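Local coordinates for protein KLLA0E08119p (Kluyveromyces lactis, PDB 3VA7) that probably carboxylates urea to urea-1-carboxylate with ATP, bicarbonate and a carried biotin, the first step of urea breakdown by the allophanate route, at residues A826-K831 against P836-R841; V850-L855 against L859-R864. One frame throughout, in Å; residues are numbered along the deposited sequence.

Overall arrangement
Both contacts belong to one antiparallel sheet of the carboxyltransferase part of the chain, and their centres lie about 10 Å apart. Contact 1 comes first along the chain: it pairs the outermost strand 824-828 with strand 838-842. Contact 2 follows, where the next strand, 847-852, ends and the chain turns into helix 859-875. Strands 838-842 and 847-852 are neighbours in the sheet, paired through the backbone of Thr-839 and Glu-851 and linked further by the Arg-841 to Glu-851 salt bridge, while Val-838 packs on Tyr-852. The helix of contact 2 and helix 901-912 both meet side chains of this sheet, so the two contacts describe its edge and its helix-covered face.

Contact 1: residues A826-K831 against P836-R841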
loop_
_atom_site.group_PDB
_atom_site.type_symbol
_atom_site.label_atom_id
_atom_site.label_comp_id
_atom_site.label_asym_id
_atom_site.label_seq_id
_atom_site.Cartn_x
_atom_site.Cartn_y
_atom_site.Cartn_z
ATOM N N ALA A 826 -16.254 23.943 -29.523
ATOM C CA ALA A 826 -17.417 23.860 -30.410
ATOM C C ALA A 826 -18.637 23.446 -29.628
ATOM O O ALA A 826 -18.516 22.712 -28.649
ATOM C CB ALA A 826 -17.200 22.881 -31.521
ATOM N N VAL A 827 -19.813 23.886 -30.093
ATOM C CA VAL A 827 -21.078 23.484 -29.519
ATOM C C VAL A 827 -21.949 22.830 -30.577
ATOM O O VAL A 827 -22.273 23.490 -31.574
ATOM C CB VAL A 827 -21.880 24.698 -28.998
ATOM C CG1 VAL A 827 -23.279 24.237 -28.393
ATOM C CG2 VAL A 827 -21.067 25.544 -28.034
ATOM N N LEU A 828 -22.356 21.574 -30.362
ATOM C CA LEU A 828 -23.419 20.970 -31.178
ATOM C C LEU A 828 -24.771 21.233 -30.564
ATOM O O LEU A 828 -24.955 20.991 -29.388
ATOM C CB LEU A 828 -23.232 19.466 -31.269
ATOM C CG LEU A 828 -21.914 18.941 -31.837
ATOM C CD1 LEU A 828 -22.002 17.442 -32.137
ATOM C CD2 LEU A 828 -21.427 19.748 -33.081
ATOM N N PRO A 829 -25.750 21.711 -31.349
ATOM C CA PRO A 829 -27.082 22.036 -30.769
ATOM C C PRO A 829 -27.827 20.788 -30.432
ATOM O O PRO A 829 -27.510 19.734 -30.960
ATOM C CB PRO A 829 -27.795 22.718 -31.922
ATOM C CG PRO A 829 -27.208 22.047 -33.151
ATOM C CD PRO A 829 -25.731 21.936 -32.812
ATOM N N LYS A 830 -28.805 20.912 -29.548
ATOM C CA LYS A 830 -29.678 19.802 -29.150
ATOM C C LYS A 830 -30.508 19.387 -30.324
ATOM O O LYS A 830 -30.997 20.222 -31.041
ATOM C CB LYS A 830 -30.611 20.233 -28.010
ATOM C CG LYS A 830 -31.446 19.064 -27.392
ATOM C CD LYS A 830 -32.525 19.552 -26.439
ATOM C CE LYS A 830 -33.580 18.490 -26.265
ATOM N NZ LYS A 830 -34.697 18.971 -25.365
ATOM N N LYS A 831 -30.665 18.102 -30.547
ATOM C CA LYS A 831 -31.384 17.679 -31.722
ATOM C C LYS A 831 -32.664 16.983 -31.310
ATOM O O LYS A 831 -33.717 17.206 -31.880
ATOM C CB LYS A 831 -30.530 16.717 -32.542
ATOM C CG LYS A 831 -29.771 17.315 -33.746
ATOM C CD LYS A 831 -29.176 16.116 -34.584
ATOM C CE LYS A 831 -27.998 16.503 -35.526
ATOM N NZ LYS A 831 -28.408 16.948 -36.925
ATOM N N PRO A 836 -28.631 15.173 -27.004
ATOM C CA PRO A 836 -28.564 16.496 -26.401
ATOM C C PRO A 836 -27.452 17.310 -27.027
ATOM O O PRO A 836 -26.700 16.839 -27.858
ATOM C CB PRO A 836 -28.196 16.183 -24.973
ATOM C CG PRO A 836 -27.294 14.944 -25.154
ATOM C CD PRO A 836 -27.972 14.135 -26.173
ATOM N N LYS A 837 -27.380 18.553 -26.619
ATOM C CA LYS A 837 -26.331 19.417 -27.011
ATOM C C LYS A 837 -24.999 18.892 -26.454
ATOM O O LYS A 837 -24.949 18.177 -25.446
ATOM C CB LYS A 837 -26.706 20.850 -26.599
ATOM C CG LYS A 837 -25.758 21.615 -25.742
ATOM C CD LYS A 837 -26.555 22.632 -24.959
ATOM C CE LYS A 837 -25.675 23.539 -24.173
ATOM N NZ LYS A 837 -25.397 24.650 -25.084
ATOM N N VAL A 838 -23.949 19.197 -27.199
ATOM C CA VAL A 838 -22.643 18.754 -26.907
ATOM C C VAL A 838 -21.780 19.975 -26.874
ATOM O O VAL A 838 -21.849 20.837 -27.781
ATOM C CB VAL A 838 -22.134 17.807 -27.944
ATOM C CG1 VAL A 838 -20.814 17.199 -27.449
ATOM C CG2 VAL A 838 -23.187 16.677 -28.240
ATOM N N THR A 839 -21.006 20.073 -25.786
ATOM C CA THR A 839 -20.056 21.152 -25.596
ATOM C C THR A 839 -18.675 20.562 -25.408
ATOM O O THR A 839 -18.470 19.741 -24.535
ATOM C CB THR A 839 -20.453 21.999 -24.416
ATOM O OG1 THR A 839 -21.847 22.287 -24.557
ATOM C CG2 THR A 839 -19.649 23.317 -24.365
ATOM N N TYR A 840 -17.757 20.994 -26.264
ATOM C CA TYR A 840 -16.404 20.537 -26.299
ATOM C C TYR A 840 -15.531 21.633 -25.689
ATOM O O TYR A 840 -15.512 22.778 -26.197
ATOM C CB TYR A 840 -16.011 20.244 -27.749
ATOM C CG TYR A 840 -16.794 19.091 -28.388
ATOM C CD1 TYR A 840 -17.976 19.313 -29.138
ATOM C CD2 TYR A 840 -16.354 17.780 -28.244
ATOM C CE1 TYR A 840 -18.675 18.235 -29.713
ATOM C CE2 TYR A 840 -17.030 16.713 -28.840
ATOM C CZ TYR A 840 -18.198 16.937 -29.560
ATOM O OH TYR A 840 -18.842 15.812 -30.108
ATOM N N ARG A 841 -14.849 21.305 -24.579
ATOM C CA ARG A 841 -13.981 22.274 -23.911
ATOM C C ARG A 841 -12.525 21.818 -23.883
ATOM O O ARG A 841 -12.203 20.630 -23.689
ATOM C CB ARG A 841 -14.448 22.644 -22.497
ATOM C CG ARG A 841 -15.919 22.732 -22.343
ATOM C CD ARG A 841 -16.395 22.965 -20.913
ATOM N NE ARG A 841 -16.535 24.383 -20.752
ATOM C CZ ARG A 841 -17.696 24.975 -20.659
ATOM N NH1 ARG A 841 -18.801 24.247 -20.688
ATOM N NH2 ARG A 841 -17.738 26.289 -20.530
#
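The antiparallel beta hairpin of strands 824-828 and 838-842 lies at one end of a sheet in the carboxyltransferase part of urea carboxylase, with 824-828 outermost, and Ala-826, Val-827 and Leu-828 pair there with Tyr-840, Thr-839 and Val-838. The short strand axes come within 4.8 Å and their directions are 167° apart, close to antiparallel. Leu-828 and Val-838 form a hydrogen-bonded pair that is joined twice: Leu-828 N donates to Val-838 O at 2.7 Å, and Val-838 N returns a bond of 3.0 Å to Leu-828 O. At the next hydrogen-bonded pair Tyr-840 N donates to Ala-826 O. Between them, at the non-hydrogen-bonded pair Val-827 and Thr-839, the CA of Val-827 adds a CA-H...O contact of 3.3 Å to Val-838 O.

On the face that carries Ala-826, Leu-828, Val-838 and Tyr-840, the Leu-828 and Val-838 side chains lie alongside each other and point the same way, CB to CB at 3.9 Å. With CG anti to its carbonyl carbon (chi1 -58°), Leu-828 sets its branch point at the edge of the Tyr-840 ring, CG to CE1 3.9 Å. Ala-826 O also lies at this ring edge, near the ring plane. Helix 901-912 touches the same Tyr-840 through Leu-905 and Ile-909. Past the paired strands, Lys-837 CB packs 3.6 Å from Lys-830 N.

The register is carried by the three main-chain hydrogen bonds, while on one face Val-838 and Tyr-840 reach helix 901-912 and Leu-828 adds apolar packing beside them; the more exposed Val-827 and Lys-830 belong to the outer border of the sheet.

Contact 2: residues V850-L855 against L859-R864; sequences VEYGEL and LNICYR
A first torsion of -68° puts the Tyr-852 ring anti to its carbonyl carbon, and Arg-864, with CG anti to its own backbone N (chi1 173°) and its chain extended as far as NE, reaches over one face of that ring. The methylene CD stands 4.1 Å from the ring centroid in a CH-pi contact, close to the ring normal, while Arg-864 CG comes 3.8 Å from Tyr-852 CZ. The guanidinium does not stack: its plane is turned 88° to the ring, so that Tyr-852 CE1 meets it at the edge. On the opposite face of the ring lies CG1 of Val-850, offset toward the rim.

Ile-861 fills the root of the tyrosine. Its CG2 branch sits 3.6 Å from Tyr-852 CB, and CD1 extends to Gly-853 CA at 4.0 Å. Gly-853 has a positive phi, which favours glycine.

The contact joins the end of strand 847-852 to the first turns of helix 859-875, in the carboxyltransferase part of the chain, through a short connection. Ile-861 and Arg-864, three residues apart, present the same side of the helix to the strand end.

Glu-912 of helix 901-912 takes both polar ends: OE1 is hydrogen-bonded to Tyr-852 OH and OE2 forms a salt bridge with Arg-864 NH2. The shared carboxylate is likely to fix the hydroxyl and the guanidinium relative to each other, although these two are not hydrogen-bonded to one another. A leucine in place of Tyr-852 would probably leave Glu-912 OE1 without its hydroxyl partner and Arg-864 without the ring face beneath its methylenes. Arg-888 NE is hydrogen-bonded to Tyr-852 O at the strand end.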
loop_
_atom_site.group_PDB
_atom_site.type_symbol
_atom_site.label_atom_id
_atom_site.label_comp_id
_atom_site.label_asym_id
_atom_site.label_seq_id
_atom_site.Cartn_x
_atom_site.Cartn_y
_atom_site.Cartn_z
ATOM N N VAL A 850 -15.652 16.538 -23.118
ATOM C CA VAL A 850 -16.948 16.518 -23.856
ATOM C C VAL A 850 -18.084 16.591 -22.839
ATOM O O VAL A 850 -18.220 15.704 -21.974
ATOM C CB VAL A 850 -17.130 15.176 -24.682
ATOM C CG1 VAL A 850 -18.402 15.146 -25.442
ATOM C CG2 VAL A 850 -16.019 14.964 -25.640
ATOM N N GLU A 851 -18.908 17.617 -22.917
ATOM C CA GLU A 851 -20.014 17.768 -21.960
ATOM C C GLU A 851 -21.420 17.643 -22.566
ATOM O O GLU A 851 -21.806 18.404 -23.437
ATOM C CB GLU A 851 -19.909 19.125 -21.265
ATOM C CG GLU A 851 -18.723 19.250 -20.369
ATOM C CD GLU A 851 -18.694 20.620 -19.769
ATOM O OE1 GLU A 851 -19.336 21.529 -20.345
ATOM O OE2 GLU A 851 -18.038 20.793 -18.731
ATOM N N TYR A 852 -22.194 16.700 -22.087
ATOM C CA TYR A 852 -23.571 16.578 -22.562
ATOM C C TYR A 852 -24.645 17.399 -21.827
ATOM O O TYR A 852 -24.626 17.559 -20.597
ATOM C CB TYR A 852 -23.991 15.108 -22.590
ATOM C CG TYR A 852 -23.263 14.286 -23.628
ATOM C CD1 TYR A 852 -23.252 14.658 -25.004
ATOM C CD2 TYR A 852 -22.600 13.156 -23.265
ATOM C CE1 TYR A 852 -22.610 13.872 -25.952
ATOM C CE2 TYR A 852 -21.959 12.378 -24.210
ATOM C CZ TYR A 852 -21.961 12.731 -25.535
ATOM O OH TYR A 852 -21.271 11.920 -26.405
ATOM N N GLY A 853 -25.593 17.889 -22.609
ATOM C CA GLY A 853 -26.836 18.415 -22.117
ATOM C C GLY A 853 -26.687 19.825 -21.640
ATOM O O GLY A 853 -25.631 20.424 -21.811
ATOM N N GLU A 854 -27.767 20.343 -21.060
ATOM C CA GLU A 854 -27.703 21.488 -20.177
ATOM C C GLU A 854 -27.150 20.996 -18.813
ATOM O O GLU A 854 -26.901 19.787 -18.627
ATOM C CB GLU A 854 -29.097 22.144 -20.052
ATOM C CG GLU A 854 -29.761 22.529 -21.411
ATOM C CD GLU A 854 -29.145 23.776 -22.069
ATOM O OE1 GLU A 854 -28.467 24.552 -21.358
ATOM O OE2 GLU A 854 -29.325 23.980 -23.302
ATOM N N LEU A 855 -26.897 21.923 -17.892
ATOM C CA LEU A 855 -26.282 21.555 -16.595
ATOM C C LEU A 855 -27.337 20.842 -15.692
ATOM O O LEU A 855 -28.104 21.455 -14.926
ATOM C CB LEU A 855 -25.547 22.739 -15.921
ATOM C CG LEU A 855 -24.570 23.659 -16.734
ATOM C CD1 LEU A 855 -23.916 24.761 -15.861
ATOM C CD2 LEU A 855 -23.473 22.934 -17.579
ATOM N N LEU A 859 -30.189 10.186 -16.791
ATOM C CA LEU A 859 -29.608 8.858 -16.990
ATOM C C LEU A 859 -29.248 8.509 -18.438
ATOM O O LEU A 859 -28.252 7.808 -18.662
ATOM C CB LEU A 859 -30.541 7.769 -16.503
ATOM C CG LEU A 859 -30.199 6.906 -15.289
ATOM C CD1 LEU A 859 -31.210 5.802 -15.173
ATOM C CD2 LEU A 859 -28.815 6.341 -15.363
ATOM N N ASN A 860 -30.046 8.962 -19.419
ATOM C CA ASN A 860 -29.777 8.603 -20.809
ATOM C C ASN A 860 -28.382 9.019 -21.287
ATOM O O ASN A 860 -27.656 8.235 -21.945
ATOM C CB ASN A 860 -30.855 9.148 -21.727
ATOM C CG ASN A 860 -32.101 8.269 -21.733
ATOM O OD1 ASN A 860 -32.030 7.027 -21.731
ATOM N ND2 ASN A 860 -33.249 8.913 -21.701
ATOM N N ILE A 861 -28.022 10.253 -20.953
ATOM C CA ILE A 861 -26.699 10.774 -21.173
ATOM C C ILE A 861 -25.557 9.849 -20.625
ATOM O O ILE A 861 -24.460 9.771 -21.194
ATOM C CB ILE A 861 -26.671 12.219 -20.646
ATOM C CG1 ILE A 861 -27.382 13.122 -21.668
ATOM C CG2 ILE A 861 -25.295 12.665 -20.349
ATOM C CD1 ILE A 861 -27.557 14.615 -21.214
ATOM N N CYS A 862 -25.816 9.108 -19.572
ATOM C CA CYS A 862 -24.810 8.203 -19.059
ATOM C C CYS A 862 -24.652 7.066 -20.010
ATOM O O CYS A 862 -23.542 6.589 -20.226
ATOM C CB CYS A 862 -25.177 7.631 -17.641
ATOM S SG CYS A 862 -25.494 8.941 -16.443
ATOM N N TYR A 863 -25.763 6.572 -20.550
ATOM C CA TYR A 863 -25.640 5.496 -21.509
ATOM C C TYR A 863 -24.937 6.019 -22.772
ATOM O O TYR A 863 -24.090 5.325 -23.368
ATOM C CB TYR A 863 -26.958 4.842 -21.828
ATOM C CG TYR A 863 -26.724 3.595 -22.617
ATOM C CD1 TYR A 863 -25.938 2.566 -22.102
ATOM C CD2 TYR A 863 -27.228 3.468 -23.925
ATOM C CE1 TYR A 863 -25.690 1.428 -22.851
ATOM C CE2 TYR A 863 -26.995 2.312 -24.690
ATOM C CZ TYR A 863 -26.230 1.312 -24.151
ATOM O OH TYR A 863 -25.990 0.170 -24.908
ATOM N N ARG A 864 -25.207 7.275 -23.091
ATOM C CA ARG A 864 -24.672 7.891 -24.276
ATOM C C ARG A 864 -23.153 7.997 -24.223
ATOM O O ARG A 864 -22.461 7.792 -25.263
ATOM C CB ARG A 864 -25.319 9.264 -24.506
ATOM C CG ARG A 864 -24.714 10.069 -25.634
ATOM C CD ARG A 864 -25.671 11.148 -26.035
ATOM N NE ARG A 864 -25.338 11.581 -27.381
ATOM C CZ ARG A 864 -25.976 11.232 -28.514
ATOM N NH1 ARG A 864 -27.075 10.463 -28.515
ATOM N NH2 ARG A 864 -25.487 11.672 -29.675
#